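Local coordinates for protein putative trimethylamine methyltransferase (Rhizobium meliloti, PDB 4YYC) that probably transfers methyl groups, as a putative trimethylamine methyltransferase whose own reaction and substrate are not established, at residues A[75-80]-A[85-90]; A[81-86]-A[301-306]; A[191-196]-A[215-220]. All blocks are in the same frame, centred on the assembly; numbering follows the deposited sequence. Where two conformers were deposited one is given.

Overall arrangement
Contacts 1 and 2 lie side by side, their centres about 6 Å apart, and both use helix 81-90. In contact 1 this helix packs on the strand just before it, and in contact 2 on helix 286-307, far along the chain. Trp87 touches Phe303 and Leu306, and Ala90 touches Leu306, making one apolar patch. Contact 3 stands apart, its centre about 26 Å from that of contact 1 and 23 Å from that of contact 2. Contacts 1 and 3 are buried; contact 2 is partly buried. Their chemistry differs: an aromatic pair in contact 1, apolar packing in contact 2, and a histidine-carboxylate bond with CH-pi packing in contact 3.

Contact 1: A[75-80]-A[85-90]; sequences IEFRDD and DLWKAA
Phe77 and Trp87 form a T-shaped (edge-to-face) aromatic pair that packs helix 81-90 against the strand before it, strand 75-77, which runs inside a small mixed sheet between strands 98-100 and 251-252. The indole presents its edge to the phenyl face: the Phe77 ring and the five-membered ring of Trp87 have centroids 4.5 Å apart and planes 64° to each other. Trp87 NE1 lies 3.4 Å above the Phe77 plane, displaced toward the CZ and CE2 side. In both residues CG stands anti to the carbonyl carbon (chi1 -80° for Phe77), and the two side chains cross at about a right angle. An alanine in place of Phe77 removes the ring under Trp87 NE1, and would probably leave a gap between strand and helix and the indole freer to shift. Trp87 also meets Phe101 edge-to-face and touches Ala302 and Leu306 of helix 286-307.

The polar interactions lie away from the ring pair, on residues 76-80. Asp80 is the N-cap of helix 81-90, OD1 accepting from Ala83 N, while its OD2 pairs with Lys261. Glu76, which packs on Pro441 of the second subunit, is gripped through both oxygens: OE2 takes Arg98, and Glu76 OE1 offers its anti lone pair to Arg78 NE, 2.8 Å away and close to the guanidinium plane.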
ATOM      1  N   ILE A  75     -29.904 -13.962 -13.714  1.00 21.67           N
ATOM      2  CA  ILE A  75     -28.736 -14.767 -13.355  1.00 21.04           C
ATOM      3  C   ILE A  75     -29.075 -16.225 -13.632  1.00 21.20           C
ATOM      4  O   ILE A  75     -30.148 -16.691 -13.271  1.00 20.79           O
ATOM      5  CB  ILE A  75     -28.421 -14.598 -11.867  1.00 20.98           C
ATOM      6  CG1 ILE A  75     -28.197 -13.120 -11.502  1.00 21.27           C
ATOM      7  CG2 ILE A  75     -27.237 -15.460 -11.465  1.00 20.38           C
ATOM      8  CD1 ILE A  75     -26.951 -12.474 -12.049  1.00 21.36           C
ATOM      9  N   GLU A  76     -28.178 -16.929 -14.292  1.00 21.46           N
ATOM     10  CA  GLU A  76     -28.382 -18.370 -14.524  1.00 22.12           C
ATOM     11  C   GLU A  76     -28.115 -19.186 -13.261  1.00 21.25           C
ATOM     12  O   GLU A  76     -27.102 -18.995 -12.603  1.00 20.19           O
ATOM     13  CB  GLU A  76     -27.444 -18.865 -15.618  1.00 23.78           C
ATOM     14  CG  GLU A  76     -27.649 -18.196 -16.973  1.00 25.40           C
ATOM     15  CD  GLU A  76     -28.516 -19.019 -17.893  1.00 27.38           C
ATOM     16  OE1 GLU A  76     -28.154 -20.180 -18.177  1.00 28.46           O
ATOM     17  OE2 GLU A  76     -29.586 -18.528 -18.322  1.00 29.38           O
ATOM     18  N   PHE A  77     -29.025 -20.114 -12.938  1.00 20.83           N
ATOM     19  CA  PHE A  77     -28.811 -21.101 -11.913  1.00 20.58           C
ATOM     20  C   PHE A  77     -28.858 -22.391 -12.687  1.00 21.15           C
ATOM     21  O   PHE A  77     -29.931 -22.860 -13.049  1.00 21.83           O
ATOM     22  CB  PHE A  77     -29.880 -20.998 -10.818  1.00 20.68           C
ATOM     23  CG  PHE A  77     -29.601 -19.897  -9.823  1.00 20.18           C
ATOM     24  CD1 PHE A  77     -29.717 -18.553 -10.180  1.00 20.40           C
ATOM     25  CD2 PHE A  77     -29.159 -20.204  -8.542  1.00 20.00           C
ATOM     26  CE1 PHE A  77     -29.381 -17.561  -9.272  1.00 20.14           C
ATOM     27  CE2 PHE A  77     -28.830 -19.211  -7.633  1.00 19.59           C
ATOM     28  CZ  PHE A  77     -28.924 -17.894  -8.000  1.00 19.90           C
ATOM     29  N   ARG A  78     -27.690 -22.956 -12.995  1.00 21.13           N
ATOM     30  CA  ARG A  78     -27.627 -24.061 -13.965  1.00 22.36           C
ATOM     31  C   ARG A  78     -27.585 -25.445 -13.355  1.00 22.77           C
ATOM     32  O   ARG A  78     -26.951 -25.653 -12.351  1.00 22.36           O
ATOM     33  CB  ARG A  78     -26.428 -23.883 -14.869  1.00 23.11           C
ATOM     34  CG  ARG A  78     -26.562 -22.647 -15.703  1.00 24.07           C
ATOM     35  CD  ARG A  78     -25.420 -22.503 -16.691  1.00 25.39           C
ATOM     36  NE  ARG A  78     -25.666 -21.412 -17.642  1.00 26.20           N
ATOM     37  CZ  ARG A  78     -24.759 -20.997 -18.534  1.00 27.68           C
ATOM     38  NH1 ARG A  78     -23.553 -21.551 -18.572  1.00 27.69           N
ATOM     39  NH2 ARG A  78     -25.044 -20.002 -19.370  1.00 28.47           N
ATOM     40  N   ASP A  79     -28.282 -26.370 -14.006  1.00 23.71           N
ATOM     41  CA  ASP A  79     -28.261 -27.782 -13.686  1.00 24.93           C
ATOM     42  C   ASP A  79     -28.682 -28.053 -12.247  1.00 24.41           C
ATOM     43  O   ASP A  79     -28.169 -28.990 -11.635  1.00 24.99           O
ATOM     44  CB  ASP A  79     -26.862 -28.376 -14.030  1.00 25.58           C
ATOM     45  CG  ASP A  79     -26.469 -28.138 -15.475  1.00 26.81           C
ATOM     46  OD1 ASP A  79     -27.210 -28.566 -16.334  1.00 28.47           O
ATOM     47  OD2 ASP A  79     -25.462 -27.451 -15.747  1.00 29.07           O
ATOM     48  N   ASP A  80     -29.646 -27.263 -11.735  1.00 23.87           N
ATOM     49  CA  ASP A  80     -30.150 -27.367 -10.356  1.00 23.76           C
ATOM     50  C   ASP A  80     -31.637 -27.028 -10.302  1.00 23.41           C
ATOM     51  O   ASP A  80     -32.061 -25.893 -10.086  1.00 22.46           O
ATOM     52  CB  ASP A  80     -29.367 -26.488  -9.375  1.00 24.21           C
ATOM     53  CG  ASP A  80     -29.647 -26.858  -7.920  1.00 25.08           C
ATOM     54  OD1 ASP A  80     -30.749 -27.341  -7.600  1.00 25.88           O
ATOM     55  OD2 ASP A  80     -28.729 -26.704  -7.095  1.00 26.55           O
ATOM     56  N   ASP A  85     -36.888 -24.138  -8.489  1.00 24.42           N
ATOM     57  CA  ASP A  85     -38.132 -24.217  -7.749  1.00 25.77           C
ATOM     58  C   ASP A  85     -38.133 -23.289  -6.562  1.00 25.16           C
ATOM     59  O   ASP A  85     -39.153 -22.672  -6.282  1.00 25.17           O
ATOM     60  CB  ASP A  85     -38.451 -25.632  -7.274  1.00 27.22           C
ATOM     61  CG  ASP A  85     -38.872 -26.546  -8.385  1.00 29.20           C
ATOM     62  OD1 ASP A  85     -39.040 -26.116  -9.554  1.00 31.34           O
ATOM     63  OD2 ASP A  85     -39.094 -27.752  -8.103  1.00 31.34           O
ATOM     64  N   LEU A  86     -37.001 -23.169  -5.880  1.00 23.75           N
ATOM     65  CA  LEU A  86     -36.921 -22.252  -4.739  1.00 23.71           C
ATOM     66  C   LEU A  86     -37.145 -20.805  -5.158  1.00 23.47           C
ATOM     67  O   LEU A  86     -37.840 -20.051  -4.487  1.00 23.56           O
ATOM     68  CB  LEU A  86     -35.606 -22.423  -3.998  1.00 23.35           C
ATOM     69  CG  LEU A  86     -35.502 -23.694  -3.189  1.00 24.12           C
ATOM     70  CD1 LEU A  86     -34.059 -24.014  -2.827  1.00 23.82           C
ATOM     71  CD2 LEU A  86     -36.362 -23.600  -1.940  1.00 24.94           C
ATOM     72  N   TRP A  87     -36.570 -20.433  -6.300  1.00 23.20           N
ATOM     73  CA  TRP A  87     -36.689 -19.074  -6.819  1.00 23.45           C
ATOM     74  C   TRP A  87     -38.119 -18.782  -7.274  1.00 24.64           C
ATOM     75  O   TRP A  87     -38.637 -17.706  -6.989  1.00 24.66           O
ATOM     76  CB  TRP A  87     -35.650 -18.791  -7.934  1.00 23.03           C
ATOM     77  CG  TRP A  87     -34.314 -18.412  -7.372  1.00 22.32           C
ATOM     78  CD1 TRP A  87     -33.123 -19.069  -7.514  1.00 21.93           C
ATOM     79  CD2 TRP A  87     -34.052 -17.294  -6.507  1.00 22.15           C
ATOM     80  NE1 TRP A  87     -32.137 -18.402  -6.838  1.00 21.25           N
ATOM     81  CE2 TRP A  87     -32.684 -17.329  -6.179  1.00 21.84           C
ATOM     82  CE3 TRP A  87     -34.855 -16.271  -5.966  1.00 23.08           C
ATOM     83  CZ2 TRP A  87     -32.103 -16.361  -5.359  1.00 21.73           C
ATOM     84  CZ3 TRP A  87     -34.271 -15.324  -5.148  1.00 23.25           C
ATOM     85  CH2 TRP A  87     -32.904 -15.395  -4.847  1.00 22.47           C
ATOM     86  N   LYS A  88     -38.757 -19.741  -7.947  1.00 24.88           N
ATOM     87  CA  LYS A  88     -40.125 -19.525  -8.393  1.00 26.10           C
ATOM     88  C   LYS A  88     -41.012 -19.317  -7.172  1.00 26.59           C
ATOM     89  O   LYS A  88     -41.858 -18.432  -7.160  1.00 27.34           O
ATOM     90  CB  LYS A  88     -40.662 -20.667  -9.234  1.00 26.95           C
ATOM     91  CG  LYS A  88     -42.090 -20.386  -9.690  1.00 28.86           C
ATOM     92  N   ALA A  89     -40.805 -20.125  -6.142  1.00 26.50           N
ATOM     93  CA  ALA A  89     -41.611 -20.031  -4.917  1.00 27.58           C
ATOM     94  C   ALA A  89     -41.425 -18.713  -4.190  1.00 27.88           C
ATOM     95  O   ALA A  89     -42.369 -18.228  -3.570  1.00 29.59           O
ATOM     96  CB  ALA A  89     -41.284 -21.176  -3.979  1.00 27.57           C
ATOM     97  N   ALA A  90     -40.214 -18.164  -4.245  1.00 26.96           N
ATOM     98  CA  ALA A  90     -39.888 -16.886  -3.643  1.00 26.86           C
ATOM     99  C   ALA A  90     -40.433 -15.702  -4.442  1.00 27.53           C
ATOM    100  O   ALA A  90     -40.355 -14.570  -3.963  1.00 28.22           O
ATOM    101  CB  ALA A  90     -38.396 -16.733  -3.441  1.00 25.98           C
TER

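Contact 2: A[81-86]-A[301-306]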
ATOM      1  N   ALA A  81     -32.439 -28.064 -10.538  1.00 23.37           N
ATOM      2  CA  ALA A  81     -33.876 -27.897 -10.602  1.00 23.58           C
ATOM      3  C   ALA A  81     -34.452 -27.428  -9.272  1.00 23.15           C
ATOM      4  O   ALA A  81     -35.382 -26.667  -9.243  1.00 23.61           O
ATOM      5  CB  ALA A  81     -34.554 -29.193 -11.013  1.00 24.68           C
ATOM      6  N   GLU A  82     -33.896 -27.912  -8.177  1.00 22.63           N
ATOM      7  CA  GLU A  82     -34.341 -27.486  -6.858  1.00 22.97           C
ATOM      8  C   GLU A  82     -34.165 -25.957  -6.685  1.00 22.28           C
ATOM      9  O   GLU A  82     -35.032 -25.262  -6.144  1.00 22.73           O
ATOM     10  CB  GLU A  82     -33.570 -28.235  -5.788  1.00 23.09           C
ATOM     11  CG  GLU A  82     -33.936 -27.830  -4.367  1.00 23.91           C
ATOM     12  CD  GLU A  82     -33.052 -28.460  -3.297  1.00 24.55           C
ATOM     13  OE1 GLU A  82     -32.074 -29.165  -3.635  1.00 24.87           O
ATOM     14  OE2 GLU A  82     -33.373 -28.240  -2.095  1.00 25.53           O
ATOM     15  N   ALA A  83     -33.044 -25.446  -7.146  1.00 21.59           N
ATOM     16  CA  ALA A  83     -32.788 -24.011  -7.027  1.00 21.11           C
ATOM     17  C   ALA A  83     -33.826 -23.217  -7.793  1.00 21.55           C
ATOM     18  O   ALA A  83     -34.294 -22.167  -7.332  1.00 21.19           O
ATOM     19  CB  ALA A  83     -31.392 -23.679  -7.546  1.00 20.55           C
ATOM     20  N   LEU A  84     -34.152 -23.680  -9.001  1.00 22.13           N
ATOM     21  CA  LEU A  84     -35.182 -22.990  -9.791  1.00 22.97           C
ATOM     22  C   LEU A  84     -36.539 -23.009  -9.092  1.00 23.97           C
ATOM     23  O   LEU A  84     -37.285 -22.010  -9.131  1.00 24.33           O
ATOM     24  CB  LEU A  84     -35.297 -23.558 -11.203  1.00 23.64           C
ATOM     25  CG  LEU A  84     -34.063 -23.472 -12.084  1.00 23.44           C
ATOM     26  CD1 LEU A  84     -34.383 -24.007 -13.473  1.00 24.40           C
ATOM     27  CD2 LEU A  84     -33.505 -22.065 -12.151  1.00 23.29           C
ATOM     28  N   ASP A  85     -36.888 -24.138  -8.489  1.00 24.42           N
ATOM     29  CA  ASP A  85     -38.132 -24.217  -7.749  1.00 25.77           C
ATOM     30  C   ASP A  85     -38.133 -23.289  -6.562  1.00 25.16           C
ATOM     31  O   ASP A  85     -39.153 -22.672  -6.282  1.00 25.17           O
ATOM     32  CB  ASP A  85     -38.451 -25.632  -7.274  1.00 27.22           C
ATOM     33  CG  ASP A  85     -38.872 -26.546  -8.385  1.00 29.20           C
ATOM     34  OD1 ASP A  85     -39.040 -26.116  -9.554  1.00 31.34           O
ATOM     35  OD2 ASP A  85     -39.094 -27.752  -8.103  1.00 31.34           O
ATOM     36  N   LEU A  86     -37.001 -23.169  -5.880  1.00 23.75           N
ATOM     37  CA  LEU A  86     -36.921 -22.252  -4.739  1.00 23.71           C
ATOM     38  C   LEU A  86     -37.145 -20.805  -5.158  1.00 23.47           C
ATOM     39  O   LEU A  86     -37.840 -20.051  -4.487  1.00 23.56           O
ATOM     40  CB  LEU A  86     -35.606 -22.423  -3.998  1.00 23.35           C
ATOM     41  CG  LEU A  86     -35.502 -23.694  -3.189  1.00 24.12           C
ATOM     42  CD1 LEU A  86     -34.059 -24.014  -2.827  1.00 23.82           C
ATOM     43  CD2 LEU A  86     -36.362 -23.600  -1.940  1.00 24.94           C
ATOM     44  N   ALA A 301     -26.098 -14.843  -2.576  1.00 15.74           N
ATOM     45  CA  ALA A 301     -26.288 -14.726  -1.136  1.00 16.17           C
ATOM     46  C   ALA A 301     -27.742 -14.899  -0.754  1.00 16.70           C
ATOM     47  O   ALA A 301     -28.057 -15.609   0.224  1.00 16.72           O
ATOM     48  CB  ALA A 301     -25.732 -13.418  -0.612  1.00 15.93           C
ATOM     49  N   ALA A 302     -28.678 -14.303  -1.518  1.00 16.83           N
ATOM     50  CA  ALA A 302     -30.103 -14.493  -1.187  1.00 17.79           C
ATOM     51  C   ALA A 302     -30.505 -15.943  -1.296  1.00 17.97           C
ATOM     52  O   ALA A 302     -31.325 -16.405  -0.488  1.00 18.59           O
ATOM     53  CB  ALA A 302     -30.973 -13.644  -2.100  1.00 17.96           C
ATOM     54  N   PHE A 303     -29.920 -16.665  -2.257  1.00 17.95           N
ATOM     55  CA  PHE A 303     -30.160 -18.093  -2.382  1.00 18.31           C
ATOM     56  C   PHE A 303     -29.905 -18.848  -1.082  1.00 18.17           C
ATOM     57  O   PHE A 303     -30.683 -19.754  -0.700  1.00 18.76           O
ATOM     58  CB  PHE A 303     -29.311 -18.676  -3.506  1.00 18.47           C
ATOM     59  CG  PHE A 303     -29.577 -20.150  -3.741  1.00 19.20           C
ATOM     60  CD1 PHE A 303     -30.796 -20.586  -4.216  1.00 20.79           C
ATOM     61  CD2 PHE A 303     -28.633 -21.073  -3.391  1.00 19.73           C
ATOM     62  CE1 PHE A 303     -31.033 -21.967  -4.389  1.00 21.11           C
ATOM     63  CE2 PHE A 303     -28.835 -22.442  -3.573  1.00 20.28           C
ATOM     64  CZ  PHE A 303     -30.025 -22.881  -4.071  1.00 20.96           C
ATOM     65  N   THR A 304     -28.861 -18.491  -0.364  1.00 17.48           N
ATOM     66  CA  THR A 304     -28.569 -19.195   0.904  1.00 17.56           C
ATOM     67  C   THR A 304     -29.742 -19.082   1.905  1.00 18.25           C
ATOM     68  O   THR A 304     -30.015 -20.021   2.650  1.00 18.68           O
ATOM     69  CB  THR A 304     -27.263 -18.722   1.574  1.00 17.22           C
ATOM     70  OG1 THR A 304     -27.431 -17.371   2.039  1.00 17.30           O
ATOM     71  CG2 THR A 304     -26.053 -18.885   0.625  1.00 16.92           C
ATOM     72  N   GLN A 305     -30.455 -17.952   1.853  1.00 18.62           N
ATOM     73  CA  GLN A 305     -31.555 -17.708   2.785  1.00 19.45           C
ATOM     74  C   GLN A 305     -32.789 -18.480   2.364  1.00 20.19           C
ATOM     75  O   GLN A 305     -33.643 -18.766   3.201  1.00 20.41           O
ATOM     76  CB  GLN A 305     -31.862 -16.203   2.920  1.00 19.63           C
ATOM     77  CG  GLN A 305     -30.669 -15.327   3.307  1.00 19.31           C
ATOM     78  CD  GLN A 305     -30.067 -15.765   4.600  1.00 19.57           C
ATOM     79  OE1 GLN A 305     -30.710 -15.621   5.677  1.00 20.44           O
ATOM     80  NE2 GLN A 305     -28.856 -16.338   4.545  1.00 19.30           N
ATOM     81  N   LEU A 306     -32.884 -18.815   1.072  1.00 20.25           N
ATOM     82  CA  LEU A 306     -33.949 -19.704   0.600  1.00 21.20           C
ATOM     83  C   LEU A 306     -33.787 -21.121   1.099  1.00 21.61           C
ATOM     84  O   LEU A 306     -34.785 -21.872   1.233  1.00 22.90           O
ATOM     85  CB  LEU A 306     -34.104 -19.656  -0.915  1.00 21.66           C
ATOM     86  CG  LEU A 306     -34.481 -18.306  -1.529  1.00 21.93           C
ATOM     87  CD1 LEU A 306     -34.502 -18.463  -3.030  1.00 22.33           C
ATOM     88  CD2 LEU A 306     -35.792 -17.801  -1.022  1.00 22.88           C
TER
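A nearly perpendicular helix-helix crossing brings Ala83 and Leu86 of helix 81-90 onto Phe303 and Leu306 of helix 286-307. The axes of segments 81-86 and 301-306 pass 10.7 Å apart at 87°, so the helices meet over a small patch, closed by apolar side chains. Phe303 does much of the reaching. Its CG is anti to the backbone N (chi1 -177°), a torsion that carries the ring's end nearer helix 81-86 than its CB direction suggests, and Phe303 CE1 comes within 3.6 Å of Ala83 CB. The small methyl lets the ring come close to the helix backbone, with Phe303 CE1 just 3.8 Å from Ala83 CA. Leu86 straddles the two partners: its CD1 touches Phe303 CE1 at 4.0 Å, and its CD2 lies 3.9 Å from the backbone oxygen of Leu306. Leu306 answers with CD1, 4.2 Å from Leu86 CB.

Helix 286-307 links the parallel strands 269-277 and 313-322 in a beta-alpha-beta crossover, consistent with the TIM-barrel fold of this family. Its Ala301, Thr304 and Gln305 touch Val313 of strand 313-322, whereas Phe303 and Leu306 meet helix 81-90, which lies on the side away from that strand. Glu82 of helix 81-90 reaches helix 254-265 through salt bridges to Lys261 and Arg265.

The polar side chains of 301-306 bond within their own helix, to the turn beyond it and to Thr112. Thr304 OG1 donates to Ala301 O at 2.6 Å, in the carbonyl plane, and accepts from Gln305 NE2 at 3.1 Å. Gln305 NE2 also donates to Ala311 O, while its OE1 bonds to Thr112 OG1 and Gly310 N.

Contact 3: A[191-196]-A[215-220]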
ATOM      1  N   LYS A 191     -10.857 -38.646  -2.769  1.00 21.61           N
ATOM      2  CA  LYS A 191     -10.581 -38.882  -1.349  1.00 21.72           C
ATOM      3  C   LYS A 191      -9.841 -37.770  -0.635  1.00 20.15           C
ATOM      4  O   LYS A 191      -9.877 -37.709   0.598  1.00 19.44           O
ATOM      5  CB  LYS A 191      -9.764 -40.158  -1.195  1.00 24.14           C
ATOM      6  CG  LYS A 191     -10.577 -41.415  -1.513  1.00 26.68           C
ATOM      7  CD  LYS A 191      -9.697 -42.623  -1.630  1.00 29.37           C
ATOM      8  CE  LYS A 191     -10.498 -43.758  -2.210  1.00 32.67           C
ATOM      9  NZ  LYS A 191      -9.772 -45.045  -2.088  1.00 35.16           N
ATOM     10  N   ARG A 192      -9.144 -36.949  -1.397  1.00 18.82           N
ATOM     11  CA  ARG A 192      -8.212 -35.982  -0.809  1.00 18.04           C
ATOM     12  C   ARG A 192      -8.864 -34.995   0.134  1.00 17.34           C
ATOM     13  O   ARG A 192      -8.236 -34.517   1.058  1.00 16.97           O
ATOM     14  CB  ARG A 192      -7.374 -35.283  -1.886  1.00 18.34           C
ATOM     15  CG  ARG A 192      -8.164 -34.416  -2.842  1.00 18.53           C
ATOM     16  CD  ARG A 192      -7.372 -33.763  -3.952  1.00 19.03           C
ATOM     17  NE  ARG A 192      -6.689 -34.712  -4.791  1.00 20.36           N
ATOM     18  CZ  ARG A 192      -6.192 -34.423  -6.007  1.00 21.42           C
ATOM     19  NH1 ARG A 192      -6.355 -33.203  -6.519  1.00 21.99           N
ATOM     20  NH2 ARG A 192      -5.550 -35.359  -6.697  1.00 22.22           N
ATOM     21  N   HIS A 193     -10.129 -34.636  -0.103  1.00 16.57           N
ATOM     22  CA  HIS A 193     -10.843 -33.741   0.793  1.00 16.43           C
ATOM     23  C   HIS A 193     -10.829 -34.193   2.250  1.00 16.63           C
ATOM     24  O   HIS A 193     -10.791 -33.371   3.191  1.00 16.52           O
ATOM     25  CB  HIS A 193     -12.291 -33.536   0.364  1.00 16.44           C
ATOM     26  CG  HIS A 193     -13.163 -34.761   0.493  1.00 16.99           C
ATOM     27  ND1 HIS A 193     -13.074 -35.849  -0.342  1.00 17.67           N
ATOM     28  CD2 HIS A 193     -14.147 -35.051   1.372  1.00 17.40           C
ATOM     29  CE1 HIS A 193     -13.980 -36.745  -0.009  1.00 17.84           C
ATOM     30  NE2 HIS A 193     -14.654 -36.275   1.022  1.00 17.86           N
ATOM     31  N   LEU A 194     -10.846 -35.507   2.452  1.00 17.13           N
ATOM     32  CA  LEU A 194     -10.877 -36.052   3.800  1.00 17.78           C
ATOM     33  C   LEU A 194      -9.564 -35.747   4.530  1.00 17.85           C
ATOM     34  O   LEU A 194      -9.557 -35.315   5.679  1.00 17.85           O
ATOM     35  CB  LEU A 194     -11.062 -37.575   3.730  1.00 18.38           C
ATOM     36  CG  LEU A 194     -12.404 -37.988   3.129  1.00 18.85           C
ATOM     37  CD1 LEU A 194     -12.334 -39.418   2.665  1.00 19.74           C
ATOM     38  CD2 LEU A 194     -13.562 -37.732   4.077  1.00 19.15           C
ATOM     39  N   ASP A 195      -8.472 -35.968   3.831  1.00 18.13           N
ATOM     40  CA  ASP A 195      -7.122 -35.651   4.367  1.00 18.74           C
ATOM     41  C   ASP A 195      -6.876 -34.164   4.557  1.00 18.11           C
ATOM     42  O   ASP A 195      -6.158 -33.773   5.493  1.00 17.80           O
ATOM     43  CB  ASP A 195      -6.057 -36.283   3.476  1.00 19.72           C
ATOM     44  CG  ASP A 195      -6.144 -37.774   3.486  1.00 21.38           C
ATOM     45  OD1 ASP A 195      -5.801 -38.422   4.522  1.00 24.04           O
ATOM     46  OD2 ASP A 195      -6.632 -38.339   2.496  1.00 21.89           O
HETATM   47  N   MSE A 196      -7.454 -33.370   3.662  1.00 17.53           N
HETATM   48  CA  MSE A 196      -7.300 -31.901   3.706  1.00 17.62           C
HETATM   49  C   MSE A 196      -8.007 -31.434   4.970  1.00 17.48           C
HETATM   50  O   MSE A 196      -7.412 -30.720   5.773  1.00 17.04           O
HETATM   51  CB  MSE A 196      -7.840 -31.311   2.431  1.00 17.85           C
HETATM   52  CG  MSE A 196      -6.920 -31.612   1.251  1.00 19.07           C
HETATM   53 SE   MSE A 196      -7.903 -31.475  -0.474  1.00 21.15          SE
HETATM   54  CE  MSE A 196      -7.787 -29.584  -0.556  1.00 20.28           C
ATOM     55  N   PRO A 215     -20.867 -32.025  -3.689  1.00 20.98           N
ATOM     56  CA  PRO A 215     -21.736 -31.936  -2.505  1.00 21.06           C
ATOM     57  C   PRO A 215     -21.486 -33.002  -1.439  1.00 21.11           C
ATOM     58  O   PRO A 215     -21.570 -32.725  -0.255  1.00 20.20           O
ATOM     59  CB  PRO A 215     -23.159 -32.010  -3.084  1.00 22.60           C
ATOM     60  CG  PRO A 215     -23.007 -31.859  -4.559  1.00 23.27           C
ATOM     61  CD  PRO A 215     -21.576 -31.950  -4.970  1.00 22.17           C
ATOM     62  N   GLU A 216     -21.181 -34.219  -1.850  1.00 21.53           N
ATOM     63  CA  GLU A 216     -20.881 -35.275  -0.897  1.00 22.88           C
ATOM     64  C   GLU A 216     -19.644 -34.966  -0.032  1.00 21.11           C
ATOM     65  O   GLU A 216     -19.538 -35.433   1.105  1.00 20.38           O
ATOM     66  CB  GLU A 216     -20.758 -36.638  -1.610  1.00 25.42           C
ATOM     67  CG  GLU A 216     -19.659 -36.712  -2.655  1.00 27.62           C
ATOM     68  CD  GLU A 216     -20.093 -36.400  -4.111  1.00 30.32           C
ATOM     69  OE1 GLU A 216     -21.107 -35.655  -4.369  1.00 29.46           O
ATOM     70  OE2 GLU A 216     -19.374 -36.956  -5.023  1.00 34.20           O
ATOM     71  N   ARG A 217     -18.734 -34.171  -0.588  1.00 19.84           N
ATOM     72  CA  ARG A 217     -17.532 -33.736   0.138  1.00 18.92           C
ATOM     73  C   ARG A 217     -17.846 -32.668   1.147  1.00 18.61           C
ATOM     74  O   ARG A 217     -17.264 -32.650   2.240  1.00 18.64           O
ATOM     75  CB  ARG A 217     -16.431 -33.303  -0.833  1.00 18.55           C
ATOM     76  CG  ARG A 217     -16.059 -34.413  -1.784  1.00 18.95           C
ATOM     77  CD  ARG A 217     -15.110 -34.033  -2.862  1.00 19.09           C
ATOM     78  NE  ARG A 217     -15.080 -35.086  -3.861  1.00 19.73           N
ATOM     79  CZ  ARG A 217     -14.704 -34.935  -5.129  1.00 20.43           C
ATOM     80  NH1 ARG A 217     -14.234 -33.787  -5.611  1.00 20.66           N
ATOM     81  NH2 ARG A 217     -14.774 -35.993  -5.917  1.00 21.68           N
ATOM     82  N   ALA A 218     -18.809 -31.809   0.820  1.00 18.05           N
ATOM     83  CA  ALA A 218     -19.340 -30.884   1.806  1.00 18.04           C
ATOM     84  C   ALA A 218     -20.044 -31.665   2.906  1.00 18.48           C
ATOM     85  O   ALA A 218     -19.900 -31.332   4.087  1.00 18.27           O
ATOM     86  CB  ALA A 218     -20.250 -29.862   1.134  1.00 17.85           C
ATOM     87  N   GLU A 219     -20.817 -32.704   2.557  1.00 19.24           N
ATOM     88  CA  GLU A 219     -21.452 -33.530   3.582  0.50 20.04           C
ATOM     89  C   GLU A 219     -20.403 -34.187   4.476  1.00 19.72           C
ATOM     90  O   GLU A 219     -20.539 -34.210   5.710  1.00 19.45           O
ATOM     91  CB  GLU A 219     -22.379 -34.565   2.926  0.50 21.24           C
ATOM     92  CG  GLU A 219     -23.615 -33.910   2.330  0.50 22.34           C
ATOM     93  CD  GLU A 219     -24.432 -34.837   1.462  0.50 23.90           C
ATOM     94  OE1 GLU A 219     -23.947 -35.929   1.125  0.50 25.09           O
ATOM     95  OE2 GLU A 219     -25.589 -34.473   1.152  0.50 25.73           O
ATOM     96  N   ASP A 220     -19.337 -34.687   3.860  1.00 19.12           N
ATOM     97  CA  ASP A 220     -18.246 -35.269   4.652  1.00 19.55           C
ATOM     98  C   ASP A 220     -17.605 -34.243   5.605  1.00 18.87           C
ATOM     99  O   ASP A 220     -17.266 -34.580   6.745  1.00 19.52           O
ATOM    100  CB  ASP A 220     -17.146 -35.858   3.774  1.00 19.82           C
ATOM    101  CG  ASP A 220     -17.556 -37.140   3.052  1.00 20.71           C
ATOM    102  OD1 ASP A 220     -18.544 -37.827   3.413  1.00 21.85           O
ATOM    103  OD2 ASP A 220     -16.844 -37.531   2.088  1.00 21.02           O
TER
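Arg217 lays its aliphatic chain over one face of the His193 imidazole, joining two helices that run roughly the same way, 192-202 and 215-229; the axes of segments 192-196 and 215-220 are 10.1 Å apart. Helix 215-229, followed by the short helix 231-236, lies on the connection between the parallel strands 208-209 and 240-245, an outer helix of the barrel-like alpha/beta fold expected for the family, and helix 192-202 lies beside it.

Followed outward, Arg217 crosses the ring atom by atom. Arg217 CB sits 3.6 Å from His193 CD2. Arg217 CG makes a CH-pi contact, 3.5 Å from the His193 ring centroid and almost on the ring normal. Arg217 CD continues over the same face, 3.7 Å from His193 ND1. The chain stays extended as far as Arg217 NE, still 4.1 Å from His193 ND1, and the guanidinium then carries on past the ring, where NH1 bonds to Thr213 OG1.

The opposite face of the imidazole is covered from within its own helix by Leu194, whose CG lies above it, offset toward the rim. His193 CG falls between the backbone N and the carbonyl carbon (chi1 68°), a crowded position that turns the ring toward helix 215-220.

At the ring's edge is the polar bond of the contact. His193 NE2 donates to Asp220 OD2 at 2.7 Å, nearly straight at 173°, using the oxygen's anti lone pair. Ring and carboxylate are only 7° from coplanar; the bond and the packing on both faces together probably restrain the ring's rotation. The carboxylate itself is steadied by Arg516 of helix 503-518, whose NE makes a salt bridge with OD1, while Leu194 CD2 rests 3.8 Å from Asp220 OD2.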